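Local coordinates for protein IclR family transcriptional regulator (Brucella abortus, PDB 5WHM) that represses transcription as an IclR-type regulator, presumably by binding operator DNA through the helix-turn-helix domains of its dimer, at the interface of chains A and B. Coordinates in Å, arbitrary orientation; residue numbers count along the deposited sequence, not the author numbering. Chains: chain A/B, IclR family transcriptional regulator.

The interface of chains A and B. Residues chain A 26, 30, 66, 69, 71, 90; chain B 26, 30, 33, 66, 71, 90.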
# COMPACT_ATOMS: atom_id res chain seq x y z
N LEU A 26 -19.46 5.23 3.35
CA LEU A 26 -18.01 5.26 3.18
C LEU A 26 -17.36 4.30 4.16
O LEU A 26 -16.48 3.51 3.78
CB LEU A 26 -17.49 6.69 3.39
CG LEU A 26 -15.98 6.94 3.34
CD1 LEU A 26 -15.40 6.36 1.98
CD2 LEU A 26 -15.78 8.47 3.48
N LEU A 30 -15.17 0.84 2.89
CA LEU A 30 -13.78 0.59 3.29
C LEU A 30 -13.66 -0.66 4.17
O LEU A 30 -12.67 -1.41 4.05
CB LEU A 30 -13.19 1.83 3.97
CG LEU A 30 -13.13 3.02 3.00
CD1 LEU A 30 -12.74 4.34 3.68
CD2 LEU A 30 -12.21 2.73 1.80
N LEU A 66 -17.28 -0.83 -5.61
CA LEU A 66 -15.82 -0.92 -5.53
C LEU A 66 -15.22 -1.46 -6.83
O LEU A 66 -14.14 -1.04 -7.23
CB LEU A 66 -15.40 -1.80 -4.36
CG LEU A 66 -15.69 -1.20 -2.98
CD1 LEU A 66 -15.66 -2.29 -1.89
CD2 LEU A 66 -14.72 -0.05 -2.70
N LEU A 69 -15.05 1.36 -9.34
CA LEU A 69 -14.02 2.34 -9.01
C LEU A 69 -12.61 1.79 -9.08
O LEU A 69 -11.66 2.56 -8.90
CB LEU A 69 -14.25 2.91 -7.61
CG LEU A 69 -15.63 3.50 -7.31
CD1 LEU A 69 -15.75 3.89 -5.86
CD2 LEU A 69 -15.86 4.70 -8.17
N TYR A 71 -11.21 -0.67 -7.06
CA TYR A 71 -10.64 -1.21 -5.83
C TYR A 71 -10.88 -2.71 -5.66
O TYR A 71 -10.12 -3.35 -4.93
CB TYR A 71 -11.16 -0.40 -4.62
CG TYR A 71 -10.60 1.00 -4.69
CD1 TYR A 71 -9.26 1.23 -4.37
CD2 TYR A 71 -11.34 2.05 -5.23
CE1 TYR A 71 -8.70 2.49 -4.50
CE2 TYR A 71 -10.78 3.33 -5.36
CZ TYR A 71 -9.46 3.54 -4.99
OH TYR A 71 -8.90 4.78 -5.13
N LEU A 90 -2.95 3.73 -3.30
CA LEU A 90 -3.31 4.43 -2.08
C LEU A 90 -2.27 4.19 -0.96
O LEU A 90 -1.85 5.12 -0.28
CB LEU A 90 -4.68 3.92 -1.64
CG LEU A 90 -5.77 4.81 -1.07
CD1 LEU A 90 -5.93 6.01 -1.94
CD2 LEU A 90 -7.08 4.01 -0.97
N LEU B 26 -19.77 6.39 -1.19
CA LEU B 26 -18.52 5.64 -1.21
C LEU B 26 -17.59 6.14 -2.32
O LEU B 26 -16.40 6.36 -2.08
CB LEU B 26 -18.83 4.15 -1.42
CG LEU B 26 -17.64 3.23 -1.62
CD1 LEU B 26 -16.65 3.42 -0.47
CD2 LEU B 26 -18.08 1.79 -1.71
N LEU B 30 -13.79 7.84 -1.70
CA LEU B 30 -12.57 7.32 -2.32
C LEU B 30 -11.93 8.37 -3.23
O LEU B 30 -10.70 8.44 -3.33
CB LEU B 30 -12.86 6.05 -3.11
CG LEU B 30 -13.16 4.87 -2.17
CD1 LEU B 30 -13.85 3.78 -2.94
CD2 LEU B 30 -11.88 4.33 -1.60
N LEU B 33 -9.87 10.41 -0.98
CA LEU B 33 -8.59 9.76 -0.67
C LEU B 33 -7.64 9.79 -1.86
O LEU B 33 -6.43 9.89 -1.67
CB LEU B 33 -8.82 8.31 -0.23
CG LEU B 33 -9.48 8.13 1.13
CD1 LEU B 33 -9.84 6.65 1.33
CD2 LEU B 33 -8.52 8.65 2.24
N LEU B 66 -13.43 10.01 7.52
CA LEU B 66 -12.17 9.31 7.29
C LEU B 66 -11.23 9.47 8.49
O LEU B 66 -10.51 8.53 8.85
CB LEU B 66 -11.51 9.84 5.99
CG LEU B 66 -12.30 9.44 4.73
CD1 LEU B 66 -11.84 10.27 3.47
CD2 LEU B 66 -12.15 7.94 4.47
N TYR B 71 -8.35 6.54 8.51
CA TYR B 71 -7.76 6.64 7.16
C TYR B 71 -7.13 7.99 6.88
O TYR B 71 -6.28 8.10 5.99
CB TYR B 71 -8.81 6.38 6.07
CG TYR B 71 -9.45 5.03 6.24
CD1 TYR B 71 -8.70 3.86 6.07
CD2 TYR B 71 -10.81 4.92 6.57
CE1 TYR B 71 -9.27 2.61 6.26
CE2 TYR B 71 -11.39 3.67 6.75
CZ TYR B 71 -10.61 2.52 6.59
OH TYR B 71 -11.17 1.27 6.75
N LEU B 90 -6.34 -1.64 4.06
CA LEU B 90 -7.19 -1.93 2.91
C LEU B 90 -6.57 -2.96 1.96
O LEU B 90 -7.24 -3.41 1.02
CB LEU B 90 -7.46 -0.64 2.14
CG LEU B 90 -8.11 0.49 2.97
CD1 LEU B 90 -8.17 1.80 2.15
CD2 LEU B 90 -9.48 0.09 3.45
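A:Leu30 reaches out from helix 24-34 among B:Tyr71, B:Leu66, B:Leu30 and B:Leu90. Its CG stands anti to the carbonyl carbon (chi1 -64°), which directs the branch into chain B. CB lies against the phenol end of B:Tyr71, 3.5 Å from the OH, a van der Waals contact. CG approaches the same ring more loosely, and the two methyls then part. CD1 rests on the CD2–CE2 side of the tyrosine, 3.4 Å from CE2, and also meets CD2 of B:Leu66. CD2 turns instead towards the two-fold axis, where it touches its counterpart, CD2 of B:Leu30, at 3.8 Å; these two leucines run past each other in opposite directions. It also comes within 4.1 Å of CD2 of B:Leu90, a methyl that lies against the backbone O of A:Leu30.

The symmetry mate, B:Leu30, is received in a similar but not identical way by A:Leu66, A:Leu69 and A:Tyr71. Its CD1 presses tightly on CD1 of A:Leu69 (3.5 Å), while CD2 sits over one face of the A:Tyr71 ring, near its rim and 4.0 Å above the plane.

At one end of the axis, A:Leu26 and B:Leu26 meet methyl to methyl through CD1. Each has CG anti to the backbone N (chi1 176° in A:Leu26), and CD2 packs on CD2 of Leu66 of the other chain, the two side chains crossing at about a right angle. At the other end, CD2 of A:Leu90 reaches CD1 of B:Leu90 at 4.0 Å, and CD1 of A:Leu90 reaches B:Leu33. The two Leu90 side chains adopt different torsions, a local departure from exact symmetry.

The contact is carried by apolar packing, with no polar pair close enough to bond. It joins the N-terminal helix of each subunit to helix 56-69 and the following Tyr71 of the other, pairing the helix-turn-helix domains, with Leu90 closing the patch from the segment that leads towards the C-terminal domain.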